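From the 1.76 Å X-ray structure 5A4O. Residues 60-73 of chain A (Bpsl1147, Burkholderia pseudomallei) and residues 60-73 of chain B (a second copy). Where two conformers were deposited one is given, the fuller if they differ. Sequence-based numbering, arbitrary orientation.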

ATOM      1  N   LEU A  60       0.480  -4.686  12.115  1.00 15.43           N
ATOM      2  CA  LEU A  60      -0.665  -4.192  11.340  1.00 15.80           C
ATOM      3  C   LEU A  60      -0.985  -5.038  10.109  1.00 15.22           C
ATOM      4  O   LEU A  60      -2.034  -4.820   9.479  1.00 14.40           O
ATOM      5  CB  LEU A  60      -0.426  -2.741  10.877  1.00 15.66           C
ATOM      6  CG  LEU A  60      -0.330  -1.697  11.989  1.00 15.99           C
ATOM      7  CD1 LEU A  60      -0.325  -0.289  11.408  1.00 16.46           C
ATOM      8  CD2 LEU A  60      -1.454  -1.821  13.001  1.00 16.84           C
ATOM      9  N   LEU A  61      -0.104  -5.969   9.738  1.00 14.20           N
ATOM     10  CA  LEU A  61      -0.315  -6.798   8.542  1.00 14.51           C
ATOM     11  C   LEU A  61      -1.624  -7.553   8.464  1.00 13.26           C
ATOM     12  O   LEU A  61      -2.286  -7.520   7.437  1.00 14.02           O
ATOM     13  CB  LEU A  61       0.824  -7.799   8.340  1.00 15.59           C
ATOM     14  CG  LEU A  61       2.082  -7.213   7.758  1.00 17.86           C
ATOM     15  CD1 LEU A  61       3.229  -8.198   7.977  1.00 19.40           C
ATOM     16  CD2 LEU A  61       1.900  -6.871   6.276  1.00 18.28           C
ATOM     17  N   ALA A  62      -2.001  -8.250   9.520  1.00 13.48           N
ATOM     18  CA  ALA A  62      -3.247  -9.027   9.505  1.00 13.62           C
ATOM     19  C   ALA A  62      -4.435  -8.123   9.209  1.00 13.19           C
ATOM     20  O   ALA A  62      -5.289  -8.461   8.410  1.00 12.55           O
ATOM     21  CB  ALA A  62      -3.470  -9.764  10.832  1.00 14.53           C
ATOM     22  N   GLN A  63      -4.490  -6.966   9.863  1.00 13.09           N
ATOM     23  CA  GLN A  63      -5.563  -6.003   9.575  1.00 13.32           C
ATOM     24  C   GLN A  63      -5.571  -5.503   8.135  1.00 12.60           C
ATOM     25  O   GLN A  63      -6.644  -5.396   7.523  1.00 12.34           O
ATOM     26  CB  GLN A  63      -5.504  -4.836  10.561  1.00 15.63           C
ATOM     27  CG  GLN A  63      -5.849  -5.250  11.984  1.00 16.42           C
ATOM     28  CD  GLN A  63      -5.327  -4.269  13.008  1.00 17.61           C
ATOM     29  OE1 GLN A  63      -4.249  -4.443  13.574  1.00 19.54           O
ATOM     30  NE2 GLN A  63      -6.061  -3.189  13.189  1.00 20.83           N
ATOM     31  N   VAL A  64      -4.405  -5.161   7.591  1.00 11.91           N
ATOM     32  CA  VAL A  64      -4.317  -4.691   6.189  1.00 11.73           C
ATOM     33  C   VAL A  64      -4.757  -5.794   5.224  1.00 11.59           C
ATOM     34  O   VAL A  64      -5.571  -5.583   4.359  1.00 11.34           O
ATOM     35  CB  VAL A  64      -2.912  -4.132   5.832  1.00 11.47           C
ATOM     36  CG1 VAL A  64      -2.758  -3.898   4.334  1.00 11.28           C
ATOM     37  CG2 VAL A  64      -2.666  -2.835   6.568  1.00 12.17           C
ATOM     38  N   ILE A  65      -4.247  -6.995   5.431  1.00 11.68           N
ATOM     39  CA  ILE A  65      -4.660  -8.147   4.634  1.00 12.39           C
ATOM     40  C   ILE A  65      -6.173  -8.352   4.685  1.00 12.47           C
ATOM     41  O   ILE A  65      -6.833  -8.561   3.655  1.00 12.23           O
ATOM     42  CB  ILE A  65      -3.930  -9.403   5.096  1.00 12.93           C
ATOM     43  CG1 ILE A  65      -2.481  -9.366   4.634  1.00 13.06           C
ATOM     44  CG2 ILE A  65      -4.625 -10.646   4.551  1.00 14.44           C
ATOM     45  CD1 ILE A  65      -1.513 -10.267   5.399  1.00 13.09           C
ATOM     46  N   GLN A  66      -6.733  -8.307   5.889  1.00 12.63           N
ATOM     47  CA  GLN A  66      -8.161  -8.505   6.035  1.00 14.96           C
ATOM     48  C   GLN A  66      -8.957  -7.404   5.355  1.00 13.67           C
ATOM     49  O   GLN A  66      -9.968  -7.673   4.745  1.00 12.76           O
ATOM     50  CB  GLN A  66      -8.559  -8.631   7.499  1.00 16.81           C
ATOM     51  CG  GLN A  66      -8.319 -10.031   8.106  1.00 21.44           C
ATOM     52  CD  GLN A  66      -8.512 -11.231   7.185  1.00 25.83           C
ATOM     53  OE1 GLN A  66      -7.592 -12.053   7.008  1.00 32.46           O
ATOM     54  NE2 GLN A  66      -9.710 -11.368   6.616  1.00 30.67           N
ATOM     55  N   GLY A  67      -8.480  -6.156   5.431  1.00 13.06           N
ATOM     56  CA  GLY A  67      -9.107  -5.076   4.678  1.00 12.70           C
ATOM     57  C   GLY A  67      -9.088  -5.254   3.162  1.00 12.15           C
ATOM     58  O   GLY A  67     -10.078  -4.975   2.469  1.00 11.17           O
ATOM     59  N   LEU A  68      -7.976  -5.755   2.637  1.00 12.15           N
ATOM     60  CA  LEU A  68      -7.853  -5.961   1.206  1.00 13.01           C
ATOM     61  C   LEU A  68      -8.693  -7.140   0.745  1.00 13.38           C
ATOM     62  O   LEU A  68      -9.284  -7.089  -0.336  1.00 12.84           O
ATOM     63  CB  LEU A  68      -6.395  -6.185   0.794  1.00 13.52           C
ATOM     64  CG  LEU A  68      -5.438  -5.010   1.042  1.00 13.84           C
ATOM     65  CD1 LEU A  68      -4.021  -5.505   0.863  1.00 14.46           C
ATOM     66  CD2 LEU A  68      -5.715  -3.827   0.134  1.00 14.70           C
ATOM     67  N   LEU A  69      -8.793  -8.165   1.577  1.00 13.88           N
ATOM     68  CA  LEU A  69      -9.671  -9.304   1.279  1.00 14.99           C
ATOM     69  C   LEU A  69     -11.117  -8.819   1.191  1.00 15.43           C
ATOM     70  O   LEU A  69     -11.847  -9.175   0.278  1.00 16.83           O
ATOM     71  CB  LEU A  69      -9.533 -10.397   2.344  1.00 15.17           C
ATOM     72  CG  LEU A  69      -8.281 -11.244   2.277  1.00 15.68           C
ATOM     73  CD1 LEU A  69      -8.175 -12.112   3.516  1.00 16.88           C
ATOM     74  CD2 LEU A  69      -8.351 -12.124   1.031  1.00 16.59           C
ATOM     75  N   LEU A  70     -11.522  -7.999   2.155  1.00 16.44           N
ATOM     76  CA  LEU A  70     -12.860  -7.404   2.144  1.00 17.18           C
ATOM     77  C   LEU A  70     -13.094  -6.578   0.882  1.00 16.57           C
ATOM     78  O   LEU A  70     -14.165  -6.667   0.287  1.00 16.47           O
ATOM     79  CB  LEU A  70     -13.057  -6.530   3.380  1.00 17.90           C
ATOM     80  CG  LEU A  70     -14.448  -5.998   3.677  1.00 19.99           C
ATOM     81  CD1 LEU A  70     -15.419  -7.167   3.722  1.00 20.96           C
ATOM     82  CD2 LEU A  70     -14.480  -5.281   5.009  1.00 21.74           C
ATOM     83  N   ALA A  71     -12.100  -5.789   0.482  1.00 15.33           N
ATOM     84  CA  ALA A  71     -12.205  -4.931  -0.690  1.00 16.15           C
ATOM     85  C   ALA A  71     -12.352  -5.743  -1.958  1.00 17.18           C
ATOM     86  O   ALA A  71     -12.953  -5.290  -2.919  1.00 19.92           O
ATOM     87  CB  ALA A  71     -10.992  -4.021  -0.801  1.00 15.90           C
ATOM     88  N   SER A  72     -11.758  -6.924  -1.967  1.00 16.26           N
ATOM     89  CA  SER A  72     -11.841  -7.815  -3.093  1.00 18.19           C
ATOM     90  C   SER A  72     -13.259  -8.428  -3.246  1.00 20.15           C
ATOM     91  O   SER A  72     -13.687  -8.704  -4.371  1.00 20.99           O
ATOM     92  CB  SER A  72     -10.791  -8.932  -2.958  1.00 17.96           C
ATOM     93  OG  SER A  72     -11.297  -9.997  -2.191  1.00 19.19           O
ATOM     94  N   ARG A  73     -13.967  -8.612  -2.130  1.00 23.26           N
ATOM     95  CA  ARG A  73     -15.252  -9.359  -2.095  1.00 27.42           C
ATOM     96  C   ARG A  73     -16.487  -8.535  -2.098  1.00 29.77           C
ATOM     97  O   ARG A  73     -17.558  -9.063  -2.405  1.00 35.32           O
ATOM     98  CB  ARG A  73     -15.339 -10.205  -0.820  1.00 28.04           C
ATOM     99  CG  ARG A  73     -14.389 -11.344  -0.866  1.00 28.39           C
ATOM    100  CD  ARG A  73     -14.570 -12.327   0.270  1.00 29.87           C
ATOM    101  NE  ARG A  73     -13.737 -13.471  -0.098  1.00 31.37           N
ATOM    102  CZ  ARG A  73     -12.582 -13.835   0.462  1.00 33.13           C
ATOM    103  NH1 ARG A  73     -12.085 -13.207   1.527  1.00 31.83           N
ATOM    104  NH2 ARG A  73     -11.943 -14.897  -0.033  1.00 34.43           N
TER
ATOM    105  N   LEU B  60      -5.160  -6.875  -9.642  1.00 16.40           N
ATOM    106  CA  LEU B  60      -3.843  -6.977  -9.014  1.00 15.60           C
ATOM    107  C   LEU B  60      -3.956  -7.228  -7.528  1.00 14.51           C
ATOM    108  O   LEU B  60      -2.932  -7.487  -6.874  1.00 13.47           O
ATOM    109  CB  LEU B  60      -3.043  -5.699  -9.243  1.00 15.13           C
ATOM    110  CG  LEU B  60      -2.736  -5.351 -10.699  1.00 16.14           C
ATOM    111  CD1 LEU B  60      -1.809  -4.167 -10.827  1.00 15.61           C
ATOM    112  CD2 LEU B  60      -2.174  -6.533 -11.449  1.00 16.49           C
ATOM    113  N   LEU B  61      -5.170  -7.135  -6.975  1.00 15.39           N
ATOM    114  CA  LEU B  61      -5.356  -7.312  -5.565  1.00 15.99           C
ATOM    115  C   LEU B  61      -4.845  -8.639  -5.027  1.00 15.22           C
ATOM    116  O   LEU B  61      -4.205  -8.648  -3.982  1.00 12.83           O
ATOM    117  CB  LEU B  61      -6.830  -7.179  -5.115  1.00 19.47           C
ATOM    118  CG  LEU B  61      -7.396  -5.829  -4.733  1.00 22.92           C
ATOM    119  CD1 LEU B  61      -8.912  -5.932  -4.557  1.00 24.76           C
ATOM    120  CD2 LEU B  61      -6.765  -5.278  -3.478  1.00 24.18           C
ATOM    121  N   ALA B  62      -5.183  -9.755  -5.689  1.00 14.11           N
ATOM    122  CA  ALA B  62      -4.735 -11.068  -5.203  1.00 13.56           C
ATOM    123  C   ALA B  62      -3.208 -11.136  -5.012  1.00 13.06           C
ATOM    124  O   ALA B  62      -2.726 -11.666  -4.026  1.00 13.05           O
ATOM    125  CB  ALA B  62      -5.225 -12.181  -6.122  1.00 13.91           C
ATOM    126  N   GLN B  63      -2.455 -10.571  -5.939  1.00 12.26           N
ATOM    127  CA  GLN B  63      -1.034 -10.587  -5.880  1.00 12.54           C
ATOM    128  C   GLN B  63      -0.523  -9.730  -4.731  1.00 12.25           C
ATOM    129  O   GLN B  63       0.463 -10.072  -4.074  1.00 13.50           O
ATOM    130  CB  GLN B  63      -0.502 -10.090  -7.206  1.00 13.23           C
ATOM    131  CG  GLN B  63      -0.438 -11.184  -8.259  1.00 13.98           C
ATOM    132  CD  GLN B  63      -0.195 -10.595  -9.637  1.00 14.50           C
ATOM    133  OE1 GLN B  63      -1.118 -10.355 -10.376  1.00 16.23           O
ATOM    134  NE2 GLN B  63       1.033 -10.303  -9.936  1.00 15.72           N
ATOM    135  N   VAL B  64      -1.193  -8.600  -4.491  1.00 11.78           N
ATOM    136  CA  VAL B  64      -0.786  -7.749  -3.393  1.00 12.28           C
ATOM    137  C   VAL B  64      -1.069  -8.460  -2.068  1.00 11.83           C
ATOM    138  O   VAL B  64      -0.246  -8.459  -1.162  1.00 12.48           O
ATOM    139  CB  VAL B  64      -1.453  -6.374  -3.474  1.00 12.43           C
ATOM    140  CG1 VAL B  64      -1.178  -5.555  -2.219  1.00 13.02           C
ATOM    141  CG2 VAL B  64      -0.935  -5.651  -4.705  1.00 12.99           C
ATOM    142  N   ILE B  65      -2.234  -9.076  -1.963  1.00 12.03           N
ATOM    143  CA  ILE B  65      -2.586  -9.901  -0.782  1.00 12.18           C
ATOM    144  C   ILE B  65      -1.550 -10.999  -0.543  1.00 12.77           C
ATOM    145  O   ILE B  65      -1.076 -11.175   0.584  1.00 13.49           O
ATOM    146  CB  ILE B  65      -4.024 -10.504  -0.896  1.00 12.18           C
ATOM    147  CG1 ILE B  65      -5.062  -9.385  -0.824  1.00 12.83           C
ATOM    148  CG2 ILE B  65      -4.304 -11.477   0.241  1.00 12.24           C
ATOM    149  CD1 ILE B  65      -6.446  -9.714  -1.284  1.00 13.12           C
ATOM    150  N   GLN B  66      -1.249 -11.761  -1.585  1.00 13.46           N
ATOM    151  CA  GLN B  66      -0.285 -12.862  -1.460  1.00 14.34           C
ATOM    152  C   GLN B  66       1.098 -12.383  -1.047  1.00 14.33           C
ATOM    153  O   GLN B  66       1.767 -13.027  -0.244  1.00 15.21           O
ATOM    154  CB  GLN B  66      -0.283 -13.710  -2.734  1.00 15.64           C
ATOM    155  CG  GLN B  66      -1.605 -14.456  -2.841  1.00 17.47           C
ATOM    156  CD  GLN B  66      -1.666 -15.480  -3.939  1.00 20.55           C
ATOM    157  OE1 GLN B  66      -0.798 -15.539  -4.813  1.00 20.75           O
ATOM    158  NE2 GLN B  66      -2.728 -16.288  -3.918  1.00 21.60           N
ATOM    159  N   GLY B  67       1.530 -11.233  -1.561  1.00 14.13           N
ATOM    160  CA  GLY B  67       2.786 -10.681  -1.130  1.00 14.12           C
ATOM    161  C   GLY B  67       2.822 -10.308   0.344  1.00 14.23           C
ATOM    162  O   GLY B  67       3.832 -10.508   1.008  1.00 13.11           O
ATOM    163  N   LEU B  68       1.725  -9.753   0.841  1.00 13.74           N
ATOM    164  CA  LEU B  68       1.624  -9.397   2.247  1.00 14.36           C
ATOM    165  C   LEU B  68       1.583 -10.633   3.141  1.00 14.25           C
ATOM    166  O   LEU B  68       2.150 -10.603   4.226  1.00 15.63           O
ATOM    167  CB  LEU B  68       0.416  -8.485   2.491  1.00 14.09           C
ATOM    168  CG  LEU B  68       0.486  -7.092   1.880  1.00 14.07           C
ATOM    169  CD1 LEU B  68      -0.785  -6.319   2.185  1.00 14.29           C
ATOM    170  CD2 LEU B  68       1.674  -6.327   2.444  1.00 14.20           C
ATOM    171  N   LEU B  69       0.874 -11.679   2.705  1.00 15.55           N
ATOM    172  CA  LEU B  69       0.870 -12.945   3.413  1.00 16.60           C
ATOM    173  C   LEU B  69       2.276 -13.490   3.549  1.00 15.11           C
ATOM    174  O   LEU B  69       2.652 -13.908   4.626  1.00 16.45           O
ATOM    175  CB  LEU B  69      -0.033 -13.961   2.714  1.00 18.16           C
ATOM    176  CG  LEU B  69      -1.517 -13.685   2.918  1.00 19.31           C
ATOM    177  CD1 LEU B  69      -2.339 -14.515   1.943  1.00 21.35           C
ATOM    178  CD2 LEU B  69      -1.969 -13.950   4.358  1.00 20.48           C
ATOM    179  N   LEU B  70       3.061 -13.449   2.478  1.00 14.56           N
ATOM    180  CA  LEU B  70       4.474 -13.833   2.537  1.00 15.79           C
ATOM    181  C   LEU B  70       5.327 -12.957   3.423  1.00 14.54           C
ATOM    182  O   LEU B  70       6.205 -13.448   4.195  1.00 15.05           O
ATOM    183  CB  LEU B  70       5.079 -13.842   1.129  1.00 17.52           C
ATOM    184  CG  LEU B  70       4.665 -14.989   0.248  1.00 19.32           C
ATOM    185  CD1 LEU B  70       5.422 -14.875  -1.081  1.00 21.43           C
ATOM    186  CD2 LEU B  70       5.023 -16.309   0.918  1.00 21.95           C
ATOM    187  N   ALA B  71       5.082 -11.648   3.382  1.00 14.71           N
ATOM    188  CA  ALA B  71       5.857 -10.726   4.180  1.00 15.04           C
ATOM    189  C   ALA B  71       5.602 -10.992   5.675  1.00 16.62           C
ATOM    190  O   ALA B  71       6.456 -10.712   6.515  1.00 18.02           O
ATOM    191  CB  ALA B  71       5.518  -9.283   3.808  1.00 15.26           C
ATOM    192  N   SER B  72       4.431 -11.540   5.999  1.00 16.65           N
ATOM    193  CA  SER B  72       4.079 -11.837   7.381  0.50 16.41           C
ATOM    194  C   SER B  72       4.963 -12.946   7.978  1.00 16.74           C
ATOM    195  O   SER B  72       5.078 -13.045   9.180  1.00 16.51           O
ATOM    196  CB  SER B  72       2.605 -12.240   7.479  0.50 16.22           C
ATOM    197  OG  SER B  72       2.391 -13.569   7.012  0.50 15.30           O
ATOM    198  N   ARG B  73       5.541 -13.780   7.122  1.00 16.98           N
ATOM    199  CA  ARG B  73       6.466 -14.876   7.557  1.00 17.70           C
ATOM    200  C   ARG B  73       7.864 -14.438   7.906  1.00 17.95           C
ATOM    201  O   ARG B  73       8.625 -15.212   8.489  1.00 16.68           O
ATOM    202  CB  ARG B  73       6.595 -15.928   6.470  1.00 17.51           C
ATOM    203  CG  ARG B  73       5.315 -16.619   6.108  1.00 18.67           C
ATOM    204  CD  ARG B  73       5.605 -17.655   5.040  1.00 19.83           C
ATOM    205  NE  ARG B  73       4.396 -18.338   4.638  1.00 21.13           N
ATOM    206  CZ  ARG B  73       4.259 -19.113   3.558  1.00 22.02           C
ATOM    207  NH1 ARG B  73       5.262 -19.340   2.714  1.00 21.88           N
ATOM    208  NH2 ARG B  73       3.070 -19.643   3.322  1.00 24.50           N
TER

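The two stretches are copies of one sequence, and their helices pack nearly antiparallel. The axes come within 9.9 Å, and the N-to-C directions differ by 162°. The pairing is close to twofold, so most contacts occur twice. No hydrogen bond crosses between the stretches; the contact is apolar.

B:Leu60 does not reach the chain A stretch. Its carbonyl accepts the backbone hydrogen bond from B:Val64 N. B:Leu61 points toward chain A and packs against the far end of the partner helix. Its CD1 lies 3.8 Å from CA of A:Ser72, and its CD2 lies 4.0 Å from CD2 of A:Leu68. B:Ala62 points away, and B:Gln63 is out of reach. Both are exposed.

B:Val64 makes a smaller contact: its CG1 is 4.2 Å from CD1 of A:Leu68. B:Ile65 lies near the middle of the contact. Its CA is 6.1 Å from CA of A:Ile65. The CA-to-CB bond points sideways, but the end of the side chain comes nearer to chain A. CG1 of B:Ile65 meets CB of A:Leu68 at 3.8 Å, and CD1 of B:Ile65 meets CD2 of A:Leu69 at 3.8 Å.

B:Gln66 and B:Gly67 make no contact with the chain A stretch. B:Leu68 is a knob, seated among A:Leu61, A:Val64, A:Ile65 and A:Leu68. A:Leu68 fills the equivalent hole in chain B. The two knobs touch, CD1 of B:Leu68 to CD1 of A:Leu68, at 3.6 Å.

B:Leu69 starts away from chain A, yet its CD2 reaches CD1 of A:Ile65 at 3.9 Å. B:Leu70 is out of reach. B:Ala71 adds little, its C atom 4.3 Å from CD1 of A:Leu61. B:Ser72 offers carbon to the same leucine: its CA is 3.8 Å from CD1 of A:Leu61. Its OG turns back to donate a very short hydrogen bond, 2.4 Å, to O of B:Leu69. B:Arg73 points away.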